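Local structure of lactate dehydrogenase (6CT6) at residues B[166-171]-B[196-201]; B[170-175]-B[212-217]; B[251-256]-B[265-270]; B[280-285]-B[307-312]. The protein probably catalyses the NADH-dependent reduction of pyruvate to lactate, and is captured here with NADH and oxamate, a non-reacting analogue of pyruvate. All coordinates share one frame; numbering follows the deposited sequence.

Interaction 1: residues B[166-171]-B[196-201]; sequences RMIADC and RYITIN
I168 meets both I198 and I200, one branched side chain of a helix set against two from an extended segment. This is helix-on-sheet packing in the C-terminal domain of the lactate/malate dehydrogenase fold: helix 157-172 lies against the small antiparallel sheet to which strand 199-200 belongs. The two branches of I168 divide the work. At chi1 -64° CG1 sits beside the backbone N and CG2 beside the carbonyl carbon, and the two branches face different partners. The longer branch meets I198 tip to tip, I168 CD1 standing 4.1 Å from I198 CD1. The shorter one serves I200, with I168 CG2 4.0 Å from I200 CD1, and here the two side chains cross obliquely. The bond from the I200 backbone to its CB does not aim at the helix; its chain bends back at chi2 (-57°) to bring CD1 in. The fork of isoleucine suits I168, which touches in two directions, while I198 and I200 supply apolar CD1 ends suited to a buried layer.

Farther out, V179 of the neighbouring strand 179-184 packs on both I168 and I200, and I222 of helix 216-237 covers I168 as well. The T199 side chain points away from the helix, and its OG1 is hydrogen-bonded to Q180 OE1. On the helix, R166 reaches I64 O and T65 OG1 of the second subunit through its terminal nitrogens. Its remaining nitrogen forms a salt bridge one turn along, R166 NE lying 2.9 Å from D170 OD2 and approaching the carboxylate on its syn side.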
loop_
_atom_site.group_PDB
_atom_site.type_symbol
_atom_site.label_atom_id
_atom_site.label_comp_id
_atom_site.label_asym_id
_atom_site.label_seq_id
_atom_site.Cartn_x
_atom_site.Cartn_y
_atom_site.Cartn_z
ATOM N N ARG B 166 6.261 -18.306 -5.971
ATOM C CA ARG B 166 7.330 -17.362 -6.285
ATOM C C ARG B 166 8.684 -18.057 -6.318
ATOM O O ARG B 166 9.529 -17.752 -7.168
ATOM C CB ARG B 166 7.342 -16.223 -5.261
ATOM C CG ARG B 166 8.535 -15.267 -5.370
ATOM C CD ARG B 166 8.414 -14.324 -6.555
ATOM N NE ARG B 166 9.704 -13.736 -6.908
ATOM C CZ ARG B 166 9.862 -12.556 -7.503
ATOM N NH1 ARG B 166 8.812 -11.806 -7.811
ATOM N NH2 ARG B 166 11.082 -12.117 -7.782
ATOM N N MET B 167 8.912 -18.991 -5.395
ATOM C CA MET B 167 10.220 -19.628 -5.288
ATOM C C MET B 167 10.461 -20.597 -6.440
ATOM O O MET B 167 11.558 -20.634 -7.009
ATOM C CB MET B 167 10.331 -20.332 -3.935
ATOM C CG MET B 167 10.410 -19.353 -2.769
ATOM S SD MET B 167 10.656 -20.114 -1.152
ATOM C CE MET B 167 9.018 -19.952 -0.444
ATOM N N ILE B 168 9.449 -21.388 -6.798
ATOM C CA ILE B 168 9.548 -22.241 -7.981
ATOM C C ILE B 168 9.801 -21.388 -9.219
ATOM O O ILE B 168 10.664 -21.701 -10.049
ATOM C CB ILE B 168 8.270 -23.087 -8.133
ATOM C CG1 ILE B 168 8.124 -24.061 -6.957
ATOM C CG2 ILE B 168 8.249 -23.824 -9.475
ATOM C CD1 ILE B 168 9.157 -25.178 -6.914
ATOM N N ALA B 169 9.045 -20.294 -9.359
ATOM C CA ALA B 169 9.192 -19.420 -10.519
ATOM C C ALA B 169 10.604 -18.862 -10.628
ATOM O O ALA B 169 11.186 -18.840 -11.719
ATOM C CB ALA B 169 8.171 -18.285 -10.442
ATOM N N ASP B 170 11.173 -18.395 -9.511
ATOM C CA ASP B 170 12.526 -17.849 -9.548
ATOM C C ASP B 170 13.548 -18.931 -9.872
ATOM O O ASP B 170 14.553 -18.666 -10.542
ATOM C CB ASP B 170 12.870 -17.183 -8.213
ATOM C CG ASP B 170 12.092 -15.903 -7.977
ATOM O OD1 ASP B 170 11.550 -15.345 -8.956
ATOM O OD2 ASP B 170 12.029 -15.448 -6.816
ATOM N N CYS B 171 13.314 -20.153 -9.397
ATOM C CA CYS B 171 14.254 -21.240 -9.651
ATOM C C CYS B 171 14.265 -21.625 -11.129
ATOM O O CYS B 171 15.333 -21.797 -11.729
ATOM C CB CYS B 171 13.896 -22.442 -8.776
ATOM S SG CYS B 171 15.125 -23.763 -8.785
ATOM N N ARG B 196 3.845 -32.356 -4.626
ATOM C CA ARG B 196 3.487 -33.291 -5.688
ATOM C C ARG B 196 2.556 -32.653 -6.713
ATOM O O ARG B 196 2.531 -33.081 -7.873
ATOM C CB ARG B 196 2.834 -34.538 -5.086
ATOM C CG ARG B 196 2.335 -35.548 -6.114
ATOM C CD ARG B 196 1.963 -36.876 -5.462
ATOM N NE ARG B 196 0.711 -36.816 -4.711
ATOM C CZ ARG B 196 -0.494 -37.067 -5.217
ATOM N NH1 ARG B 196 -0.635 -37.393 -6.493
ATOM N NH2 ARG B 196 -1.569 -36.990 -4.440
ATOM N N TYR B 197 1.795 -31.636 -6.312
ATOM C CA TYR B 197 0.797 -31.012 -7.169
ATOM C C TYR B 197 1.308 -29.760 -7.878
ATOM O O TYR B 197 0.532 -29.106 -8.581
ATOM C CB TYR B 197 -0.451 -30.657 -6.356
ATOM C CG TYR B 197 -1.409 -31.803 -6.098
ATOM C CD1 TYR B 197 -2.378 -32.148 -7.035
ATOM C CD2 TYR B 197 -1.372 -32.517 -4.906
ATOM C CE1 TYR B 197 -3.269 -33.182 -6.800
ATOM C CE2 TYR B 197 -2.261 -33.555 -4.662
ATOM C CZ TYR B 197 -3.207 -33.880 -5.614
ATOM O OH TYR B 197 -4.095 -34.908 -5.384
ATOM N N ILE B 198 2.585 -29.407 -7.715
ATOM C CA ILE B 198 3.126 -28.251 -8.425
ATOM C C ILE B 198 3.156 -28.565 -9.911
ATOM O O ILE B 198 3.668 -29.613 -10.326
ATOM C CB ILE B 198 4.533 -27.897 -7.918
ATOM C CG1 ILE B 198 4.508 -27.508 -6.435
ATOM C CG2 ILE B 198 5.134 -26.759 -8.759
ATOM C CD1 ILE B 198 5.900 -27.374 -5.827
ATOM N N THR B 199 2.616 -27.658 -10.725
ATOM C CA THR B 199 2.693 -27.806 -12.169
ATOM C C THR B 199 3.174 -26.513 -12.810
ATOM O O THR B 199 2.976 -25.416 -12.278
ATOM C CB THR B 199 1.342 -28.205 -12.795
ATOM O OG1 THR B 199 0.395 -27.140 -12.651
ATOM C CG2 THR B 199 0.795 -29.474 -12.151
ATOM N N ILE B 200 3.825 -26.668 -13.957
ATOM C CA ILE B 200 4.201 -25.563 -14.823
ATOM C C ILE B 200 3.264 -25.634 -16.025
ATOM O O ILE B 200 3.430 -26.480 -16.912
ATOM C CB ILE B 200 5.674 -25.635 -15.242
ATOM C CG1 ILE B 200 6.585 -25.847 -14.025
ATOM C CG2 ILE B 200 6.068 -24.377 -16.009
ATOM C CD1 ILE B 200 6.460 -24.796 -12.929
ATOM N N ASN B 201 2.267 -24.752 -16.051
ATOM C CA ASN B 201 1.184 -24.807 -17.033
ATOM C C ASN B 201 0.615 -26.221 -17.156
ATOM O O ASN B 201 0.381 -26.732 -18.253
ATOM C CB ASN B 201 1.643 -24.296 -18.397
ATOM C CG ASN B 201 0.481 -24.044 -19.334
ATOM O OD1 ASN B 201 -0.513 -23.432 -18.946
ATOM N ND2 ASN B 201 0.583 -24.546 -20.564
#

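Interaction 2: residues B[170-175]-B[212-217]; sequences DCLHVS and GLINKE
L213 meets L172 just after G212 ends the preceding helix in a Schellman motif, where the positive phi of G212 comes easily to glycine. The L213 side chain offers the contact little more than its first carbon, with L213 CB 4.0 Å from L172 CD2. The same methyl also rests against the peptide, L172 CD2 being 3.7 Å from L213 O, so leucine covers backbone as well as side chain. This is where the chains run closest, with 6.7 Å between L172 CA and L213 CA.

I214 follows and turns inward, its side chain crossing that of L172 at about a right angle, with I214 CB 3.9 Å from L172 CD2. Its chi1 of -167° sets CG1 beside the carbonyl carbon and leaves CG2 in the crowded position between the backbone N and C. The extended CG1-CD1 arm then runs to C171, where I214 CD1 is 3.7 Å from C171 SG. A cysteine fits this spot on the helix, since its sulfur is apolar enough for a methyl yet short enough to let the chains come near. The joined elements are the C-terminal end of helix 157-172, which H173 leaves with positive phi, and the connection between helices 205-210 and 216-237 of the C-terminal domain. F208 of helix 205-210 touches both L172 and L213, while I209 and I219 pack on I214.

N215 points away from C171 and L172 and serves as N-cap of helix 216-237. With chi1 at 66° its amide oxygen reaches forward to the first turn, where N215 OD1 accepts a hydrogen bond from D218 N.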
loop_
_atom_site.group_PDB
_atom_site.type_symbol
_atom_site.label_atom_id
_atom_site.label_comp_id
_atom_site.label_asym_id
_atom_site.label_seq_id
_atom_site.Cartn_x
_atom_site.Cartn_y
_atom_site.Cartn_z
ATOM N N ASP B 170 11.173 -18.395 -9.511
ATOM C CA ASP B 170 12.526 -17.849 -9.548
ATOM C C ASP B 170 13.548 -18.931 -9.872
ATOM O O ASP B 170 14.553 -18.666 -10.542
ATOM C CB ASP B 170 12.870 -17.183 -8.213
ATOM C CG ASP B 170 12.092 -15.903 -7.977
ATOM O OD1 ASP B 170 11.550 -15.345 -8.956
ATOM O OD2 ASP B 170 12.029 -15.448 -6.816
ATOM N N CYS B 171 13.314 -20.153 -9.397
ATOM C CA CYS B 171 14.254 -21.240 -9.651
ATOM C C CYS B 171 14.265 -21.625 -11.129
ATOM O O CYS B 171 15.333 -21.797 -11.729
ATOM C CB CYS B 171 13.896 -22.442 -8.776
ATOM S SG CYS B 171 15.125 -23.763 -8.785
ATOM N N LEU B 172 13.084 -21.752 -11.737
ATOM C CA LEU B 172 12.968 -22.215 -13.116
ATOM C C LEU B 172 13.050 -21.100 -14.153
ATOM O O LEU B 172 13.148 -21.396 -15.349
ATOM C CB LEU B 172 11.645 -22.964 -13.302
ATOM C CG LEU B 172 11.506 -24.248 -12.489
ATOM C CD1 LEU B 172 10.073 -24.756 -12.529
ATOM C CD2 LEU B 172 12.467 -25.311 -13.002
ATOM N N HIS B 173 13.009 -19.836 -13.737
ATOM C CA HIS B 173 12.975 -18.707 -14.667
ATOM C C HIS B 173 11.745 -18.784 -15.572
ATOM O O HIS B 173 11.832 -18.708 -16.800
ATOM C CB HIS B 173 14.271 -18.632 -15.476
ATOM C CG HIS B 173 15.483 -18.424 -14.626
ATOM N ND1 HIS B 173 16.235 -19.466 -14.129
ATOM C CD2 HIS B 173 16.053 -17.290 -14.151
ATOM C CE1 HIS B 173 17.226 -18.984 -13.401
ATOM N NE2 HIS B 173 17.138 -17.667 -13.398
ATOM N N VAL B 174 10.585 -18.945 -14.937
ATOM C CA VAL B 174 9.290 -18.889 -15.598
ATOM C C VAL B 174 8.399 -17.946 -14.800
ATOM O O VAL B 174 8.596 -17.745 -13.598
ATOM C CB VAL B 174 8.646 -20.288 -15.726
ATOM C CG1 VAL B 174 8.304 -20.855 -14.356
ATOM C CG2 VAL B 174 7.413 -20.236 -16.605
ATOM N N SER B 175 7.415 -17.367 -15.477
ATOM C CA SER B 175 6.518 -16.426 -14.826
ATOM C C SER B 175 5.705 -17.129 -13.741
ATOM O O SER B 175 5.267 -18.269 -13.938
ATOM C CB SER B 175 5.571 -15.802 -15.851
ATOM O OG SER B 175 4.485 -15.153 -15.209
ATOM N N GLY B 212 16.492 -32.179 -15.021
ATOM C CA GLY B 212 17.581 -31.448 -14.407
ATOM C C GLY B 212 17.396 -29.950 -14.369
ATOM O O GLY B 212 18.369 -29.224 -14.143
ATOM N N LEU B 213 16.174 -29.458 -14.588
ATOM C CA LEU B 213 15.914 -28.027 -14.495
ATOM C C LEU B 213 15.725 -27.590 -13.048
ATOM O O LEU B 213 15.952 -26.420 -12.719
ATOM C CB LEU B 213 14.686 -27.666 -15.335
ATOM C CG LEU B 213 14.760 -28.101 -16.805
ATOM C CD1 LEU B 213 13.432 -27.890 -17.512
ATOM C CD2 LEU B 213 15.865 -27.354 -17.533
ATOM N N ILE B 214 15.308 -28.515 -12.184
ATOM C CA ILE B 214 15.251 -28.310 -10.743
ATOM C C ILE B 214 15.605 -29.646 -10.103
ATOM O O ILE B 214 15.307 -30.708 -10.655
ATOM C CB ILE B 214 13.857 -27.810 -10.293
ATOM C CG1 ILE B 214 13.891 -27.289 -8.853
ATOM C CG2 ILE B 214 12.808 -28.913 -10.445
ATOM C CD1 ILE B 214 12.638 -26.510 -8.462
ATOM N N ASN B 215 16.266 -29.604 -8.950
ATOM C CA ASN B 215 16.687 -30.832 -8.287
ATOM C C ASN B 215 15.977 -30.994 -6.949
ATOM O O ASN B 215 15.354 -30.069 -6.422
ATOM C CB ASN B 215 18.213 -30.880 -8.102
ATOM C CG ASN B 215 18.734 -29.825 -7.142
ATOM O OD1 ASN B 215 18.165 -29.594 -6.075
ATOM N ND2 ASN B 215 19.835 -29.187 -7.516
ATOM N N LYS B 216 16.086 -32.210 -6.407
ATOM C CA LYS B 216 15.376 -32.575 -5.187
ATOM C C LYS B 216 15.819 -31.743 -3.989
ATOM O O LYS B 216 15.051 -31.597 -3.031
ATOM C CB LYS B 216 15.590 -34.064 -4.899
ATOM C CG LYS B 216 14.346 -34.819 -4.448
ATOM C CD LYS B 216 14.622 -36.318 -4.382
ATOM C CE LYS B 216 13.437 -37.093 -3.825
ATOM N NZ LYS B 216 13.696 -38.561 -3.780
ATOM N N GLU B 217 17.039 -31.204 -4.015
ATOM C CA GLU B 217 17.486 -30.331 -2.934
ATOM C C GLU B 217 16.752 -28.998 -2.982
ATOM O O GLU B 217 16.255 -28.513 -1.957
ATOM C CB GLU B 217 18.996 -30.120 -3.026
ATOM C CG GLU B 217 19.607 -29.399 -1.830
ATOM C CD GLU B 217 20.922 -28.721 -2.166
ATOM O OE1 GLU B 217 21.347 -28.785 -3.339
ATOM O OE2 GLU B 217 21.529 -28.121 -1.256
#

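Interaction 3: residues B[251-256]-B[265-270]; sequences ILMAES and FVSSCY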
loop_
_atom_site.group_PDB
_atom_site.type_symbol
_atom_site.label_atom_id
_atom_site.label_comp_id
_atom_site.label_asym_id
_atom_site.label_seq_id
_atom_site.Cartn_x
_atom_site.Cartn_y
_atom_site.Cartn_z
ATOM N N ILE B 251 -8.050 -9.293 -1.147
ATOM C CA ILE B 251 -8.831 -8.462 -2.059
ATOM C C ILE B 251 -9.194 -9.240 -3.319
ATOM O O ILE B 251 -10.292 -9.080 -3.866
ATOM C CB ILE B 251 -8.064 -7.165 -2.377
ATOM C CG1 ILE B 251 -8.202 -6.164 -1.216
ATOM C CG2 ILE B 251 -8.544 -6.531 -3.681
ATOM C CD1 ILE B 251 -9.600 -5.566 -1.046
ATOM N N LEU B 252 -8.292 -10.096 -3.802
ATOM C CA LEU B 252 -8.618 -10.908 -4.970
ATOM C C LEU B 252 -9.761 -11.866 -4.665
ATOM O O LEU B 252 -10.621 -12.105 -5.521
ATOM C CB LEU B 252 -7.382 -11.673 -5.457
ATOM C CG LEU B 252 -6.257 -10.829 -6.066
ATOM C CD1 LEU B 252 -5.137 -11.713 -6.601
ATOM C CD2 LEU B 252 -6.783 -9.911 -7.169
ATOM N N MET B 253 -9.800 -12.410 -3.446
ATOM C CA MET B 253 -10.920 -13.259 -3.050
ATOM C C MET B 253 -12.220 -12.464 -3.047
ATOM O O MET B 253 -13.244 -12.921 -3.569
ATOM C CB MET B 253 -10.658 -13.865 -1.671
ATOM C CG MET B 253 -9.468 -14.815 -1.621
ATOM S SD MET B 253 -8.912 -15.177 0.066
ATOM C CE MET B 253 -10.368 -15.968 0.747
ATOM N N ALA B 254 -12.191 -11.258 -2.474
ATOM C CA ALA B 254 -13.378 -10.407 -2.457
ATOM C C ALA B 254 -13.812 -10.046 -3.870
ATOM O O ALA B 254 -15.012 -9.974 -4.160
ATOM C CB ALA B 254 -13.099 -9.143 -1.649
ATOM N N GLU B 255 -12.848 -9.800 -4.758
ATOM C CA GLU B 255 -13.178 -9.466 -6.140
ATOM C C GLU B 255 -13.860 -10.636 -6.833
ATOM O O GLU B 255 -14.792 -10.445 -7.622
ATOM C CB GLU B 255 -11.908 -9.064 -6.890
ATOM C CG GLU B 255 -12.132 -8.641 -8.327
ATOM C CD GLU B 255 -10.832 -8.373 -9.055
ATOM O OE1 GLU B 255 -9.942 -9.252 -9.025
ATOM O OE2 GLU B 255 -10.695 -7.286 -9.647
ATOM N N SER B 256 -13.404 -11.856 -6.549
ATOM C CA SER B 256 -14.017 -13.038 -7.139
ATOM C C SER B 256 -15.477 -13.163 -6.720
ATOM O O SER B 256 -16.331 -13.542 -7.529
ATOM C CB SER B 256 -13.222 -14.284 -6.741
ATOM O OG SER B 256 -13.548 -15.391 -7.567
ATOM N N PHE B 265 -9.232 -20.530 -4.961
ATOM C CA PHE B 265 -8.360 -20.062 -3.890
ATOM C C PHE B 265 -8.287 -21.136 -2.816
ATOM O O PHE B 265 -9.324 -21.639 -2.373
ATOM C CB PHE B 265 -8.874 -18.766 -3.247
ATOM C CG PHE B 265 -9.043 -17.616 -4.200
ATOM C CD1 PHE B 265 -7.976 -16.788 -4.508
ATOM C CD2 PHE B 265 -10.282 -17.337 -4.752
ATOM C CE1 PHE B 265 -8.142 -15.718 -5.370
ATOM C CE2 PHE B 265 -10.453 -16.269 -5.613
ATOM C CZ PHE B 265 -9.384 -15.460 -5.922
ATOM N N VAL B 266 -7.076 -21.476 -2.384
ATOM C CA VAL B 266 -6.939 -22.226 -1.138
ATOM C C VAL B 266 -7.326 -21.282 -0.004
ATOM O O VAL B 266 -6.643 -20.285 0.242
ATOM C CB VAL B 266 -5.521 -22.776 -0.949
ATOM C CG1 VAL B 266 -5.439 -23.572 0.352
ATOM C CG2 VAL B 266 -5.113 -23.641 -2.132
ATOM N N SER B 267 -8.432 -21.581 0.673
ATOM C CA SER B 267 -8.966 -20.725 1.720
ATOM C C SER B 267 -9.431 -21.598 2.877
ATOM O O SER B 267 -9.742 -22.780 2.706
ATOM C CB SER B 267 -10.129 -19.865 1.203
ATOM O OG SER B 267 -9.791 -19.221 -0.016
ATOM N N SER B 268 -9.475 -21.002 4.066
ATOM C CA SER B 268 -9.976 -21.708 5.240
ATOM C C SER B 268 -11.496 -21.799 5.156
ATOM O O SER B 268 -12.194 -20.788 5.280
ATOM C CB SER B 268 -9.530 -20.995 6.514
ATOM O OG SER B 268 -9.912 -21.729 7.663
ATOM N N CYS B 269 -12.007 -23.010 4.941
ATOM C CA CYS B 269 -13.426 -23.245 4.720
ATOM C C CYS B 269 -13.981 -24.193 5.772
ATOM O O CYS B 269 -13.281 -25.087 6.258
ATOM C CB CYS B 269 -13.684 -23.854 3.335
ATOM S SG CYS B 269 -13.271 -22.798 1.948
ATOM N N TYR B 270 -15.257 -24.004 6.101
ATOM C CA TYR B 270 -15.950 -24.921 7.000
ATOM C C TYR B 270 -16.143 -26.268 6.312
ATOM O O TYR B 270 -16.760 -26.347 5.245
ATOM C CB TYR B 270 -17.298 -24.342 7.418
ATOM C CG TYR B 270 -18.086 -25.266 8.312
ATOM C CD1 TYR B 270 -17.877 -25.283 9.684
ATOM C CD2 TYR B 270 -19.039 -26.126 7.783
ATOM C CE1 TYR B 270 -18.595 -26.133 10.505
ATOM C CE2 TYR B 270 -19.761 -26.979 8.593
ATOM C CZ TYR B 270 -19.536 -26.979 9.953
ATOM O OH TYR B 270 -20.258 -27.830 10.758
#
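Aromatic contacts centre on F265, whose ring takes M253 over one face. M253 CG lies 3.9 Å from the ring centroid and only 14° off the normal, a CH-pi contact displaced slightly toward the rim. The side chains run antiparallel past one another, and the sulfur stands obliquely to the ring, M253 SD 5.3 Å from the centroid of F265 in a Met-aromatic contact. Methionine is apt here: its chain is flexible and its sulfur polarisable, and the bend at chi3 (62°) swings the terminal methyl past the ring to the next inward-facing strand residue, where M253 CE is 3.4 Å from S267 OG.

Further packing comes from S256 and L252. S256 CB makes van der Waals contact at the edge, near the ring plane, 3.6 Å from F265 CE2, and the apolar L252 CB lies 4.1 Å from F265 CE1. A phenylalanine can thus fill the space between helix and strand, touching three helix residues at once. This is the layered alpha/beta packing of the C-terminal domain, between helix 244-259 and strand 263-272: helix segment 251-256 runs across strand segment 265-270 at 101°, their axes 10.6 Å apart at the closest. The helix also meets helix 19-31 of the NAD-binding domain, as I251 packs on M24, L27 and C28.

Two serines bring the polar groups of the contact. At the ring edge, S256 keeps its hydroxyl bonded to I288 O and R263 N, which ties the helix to chain beyond the segments. S267 OG makes a weak bond, 3.4 Å long, to F265 O of its own strand.

Interaction 4: residues B[280-285]-B[307-312]; sequences HYLGVP and KLLQGS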
loop_
_atom_site.group_PDB
_atom_site.type_symbol
_atom_site.label_atom_id
_atom_site.label_comp_id
_atom_site.label_asym_id
_atom_site.label_seq_id
_atom_site.Cartn_x
_atom_site.Cartn_y
_atom_site.Cartn_z
ATOM N N HIS B 280 -15.186 -28.138 11.467
ATOM C CA HIS B 280 -14.314 -26.991 11.690
ATOM C C HIS B 280 -13.654 -26.614 10.368
ATOM O O HIS B 280 -13.962 -27.178 9.314
ATOM C CB HIS B 280 -13.298 -27.262 12.809
ATOM C CG HIS B 280 -12.241 -28.269 12.470
ATOM N ND1 HIS B 280 -11.128 -27.960 11.717
ATOM C CD2 HIS B 280 -12.100 -29.566 12.832
ATOM C CE1 HIS B 280 -10.360 -29.029 11.608
ATOM N NE2 HIS B 280 -10.928 -30.019 12.275
ATOM N N TYR B 281 -12.763 -25.629 10.433
ATOM C CA TYR B 281 -12.208 -24.992 9.250
ATOM C C TYR B 281 -10.806 -25.510 8.951
ATOM O O TYR B 281 -10.066 -25.922 9.849
ATOM C CB TYR B 281 -12.177 -23.472 9.429
ATOM C CG TYR B 281 -13.553 -22.857 9.533
ATOM C CD1 TYR B 281 -14.111 -22.169 8.465
ATOM C CD2 TYR B 281 -14.302 -22.980 10.694
ATOM C CE1 TYR B 281 -15.371 -21.612 8.554
ATOM C CE2 TYR B 281 -15.564 -22.428 10.794
ATOM C CZ TYR B 281 -16.094 -21.746 9.720
ATOM O OH TYR B 281 -17.352 -21.197 9.813
ATOM N N LEU B 282 -10.453 -25.483 7.667
ATOM C CA LEU B 282 -9.142 -25.927 7.214
ATOM C C LEU B 282 -8.877 -25.325 5.840
ATOM O O LEU B 282 -9.800 -25.128 5.047
ATOM C CB LEU B 282 -9.057 -27.457 7.156
ATOM C CG LEU B 282 -7.667 -28.075 6.999
ATOM C CD1 LEU B 282 -6.863 -27.941 8.287
ATOM C CD2 LEU B 282 -7.768 -29.535 6.582
ATOM N N GLY B 283 -7.607 -25.038 5.572
ATOM C CA GLY B 283 -7.208 -24.500 4.285
ATOM C C GLY B 283 -7.303 -25.516 3.167
ATOM O O GLY B 283 -6.493 -26.445 3.099
ATOM N N VAL B 284 -8.288 -25.359 2.283
ATOM C CA VAL B 284 -8.493 -26.288 1.177
ATOM C C VAL B 284 -8.836 -25.503 -0.084
ATOM O O VAL B 284 -9.313 -24.364 -0.017
ATOM C CB VAL B 284 -9.610 -27.309 1.480
ATOM C CG1 VAL B 284 -9.245 -28.148 2.694
ATOM C CG2 VAL B 284 -10.942 -26.600 1.706
ATOM N N PRO B 285 -8.605 -26.101 -1.252
ATOM C CA PRO B 285 -9.003 -25.435 -2.501
ATOM C C PRO B 285 -10.517 -25.323 -2.617
ATOM O O PRO B 285 -11.246 -26.302 -2.444
ATOM C CB PRO B 285 -8.410 -26.338 -3.591
ATOM C CG PRO B 285 -8.178 -27.656 -2.931
ATOM C CD PRO B 285 -7.859 -27.346 -1.504
ATOM N N LYS B 307 -1.145 -38.198 6.102
ATOM C CA LYS B 307 -0.452 -38.175 7.386
ATOM C C LYS B 307 -0.022 -36.757 7.738
ATOM O O LYS B 307 -0.278 -36.272 8.847
ATOM C CB LYS B 307 0.759 -39.111 7.338
ATOM C CG LYS B 307 1.634 -39.104 8.592
ATOM C CD LYS B 307 3.055 -39.545 8.267
ATOM C CE LYS B 307 3.958 -39.498 9.491
ATOM N NZ LYS B 307 3.605 -40.536 10.498
ATOM N N LEU B 308 0.642 -36.079 6.799
ATOM C CA LEU B 308 1.074 -34.707 7.041
ATOM C C LEU B 308 -0.114 -33.800 7.331
ATOM O O LEU B 308 -0.073 -32.991 8.266
ATOM C CB LEU B 308 1.865 -34.198 5.839
ATOM C CG LEU B 308 3.216 -34.891 5.647
ATOM C CD1 LEU B 308 3.758 -34.696 4.238
ATOM C CD2 LEU B 308 4.217 -34.380 6.672
ATOM N N LEU B 309 -1.190 -33.928 6.551
ATOM C CA LEU B 309 -2.353 -33.075 6.766
ATOM C C LEU B 309 -2.958 -33.279 8.150
ATOM O O LEU B 309 -3.534 -32.344 8.716
ATOM C CB LEU B 309 -3.415 -33.333 5.695
ATOM C CG LEU B 309 -4.616 -32.384 5.749
ATOM C CD1 LEU B 309 -4.172 -30.939 5.562
ATOM C CD2 LEU B 309 -5.648 -32.756 4.701
ATOM N N GLN B 310 -2.853 -34.487 8.708
ATOM C CA GLN B 310 -3.402 -34.715 10.039
ATOM C C GLN B 310 -2.684 -33.859 11.074
ATOM O O GLN B 310 -3.284 -33.465 12.081
ATOM C CB GLN B 310 -3.319 -36.199 10.404
ATOM C CG GLN B 310 -4.192 -36.602 11.594
ATOM C CD GLN B 310 -5.670 -36.323 11.372
ATOM O OE1 GLN B 310 -6.350 -35.805 12.257
ATOM N NE2 GLN B 310 -6.174 -36.674 10.192
ATOM N N GLY B 311 -1.406 -33.556 10.838
ATOM C CA GLY B 311 -0.716 -32.587 11.674
ATOM C C GLY B 311 -1.412 -31.239 11.694
ATOM O O GLY B 311 -1.562 -30.624 12.752
ATOM N N SER B 312 -1.849 -30.762 10.527
ATOM C CA SER B 312 -2.608 -29.516 10.478
ATOM C C SER B 312 -3.927 -29.654 11.228
ATOM O O SER B 312 -4.286 -28.792 12.039
ATOM C CB SER B 312 -2.859 -29.105 9.025
ATOM O OG SER B 312 -1.743 -28.421 8.481
#
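S312 OG is gripped twice, by N190 O and by the backbone nitrogen of V186, while S312 CB faces L282. Serine fits such a place: a single methylene for an apolar neighbour, and a hydroxyl that can both give and accept. V186 immediately precedes H187 of the oxamate pocket, so this helix residue is tied to the chain beside the active site.

The contact itself is apolar and rests on L282. Its two methyls part company: L282 CD1 stands 4.2 Å from S312 CB, and L282 CD2 meets L309 CD1 tip to tip at 4.0 Å. Both leucines carry CG opposite the backbone N (chi1 -167° in L282 and -174° in L309), which carries each side chain toward the other element before the bend at chi2 sets the methyls; the CA atoms of L282 and S312 are 8.1 Å apart.

Just before L282, the imidazole of H280 folds along the strand, H280 ND1 giving a 3.0 Å bond to Y281 O from above the carbonyl plane. This fixes the ring where the chain turns its corner, and it packs on I313, V316 and L317 of the same long helix. Strand 281-289 lies between strands 263-272 and 294-296 in the sheet; its L282 side is covered by helix 303-328, whereas Y281 packs against V138, A139 and Q142 of helix 134-145.

In the fold
Interactions 1 and 2 both start from helix 157-172, and their centres are 8 Å apart. They merge into one apolar cluster, I168 CD1 lying 4.0 Å from I214 CD1 and I200 CD1 3.6 Å from L172 CD1. Interactions 3 and 4, with centres 16 Å apart, are joined through neighbouring strands of one sheet, where S267 O and V284 N are 3.0 Å apart, probably hydrogen-bonded. The two groups do not touch: interactions 1 and 4 come no nearer than about 8 Å between atoms. The M253 side chain of interaction 3 is about 9 Å from NADH and about 13 Å from oxamate, whereas L308, on the helix segment of interaction 4 but outside its contact, touches the bound glucose.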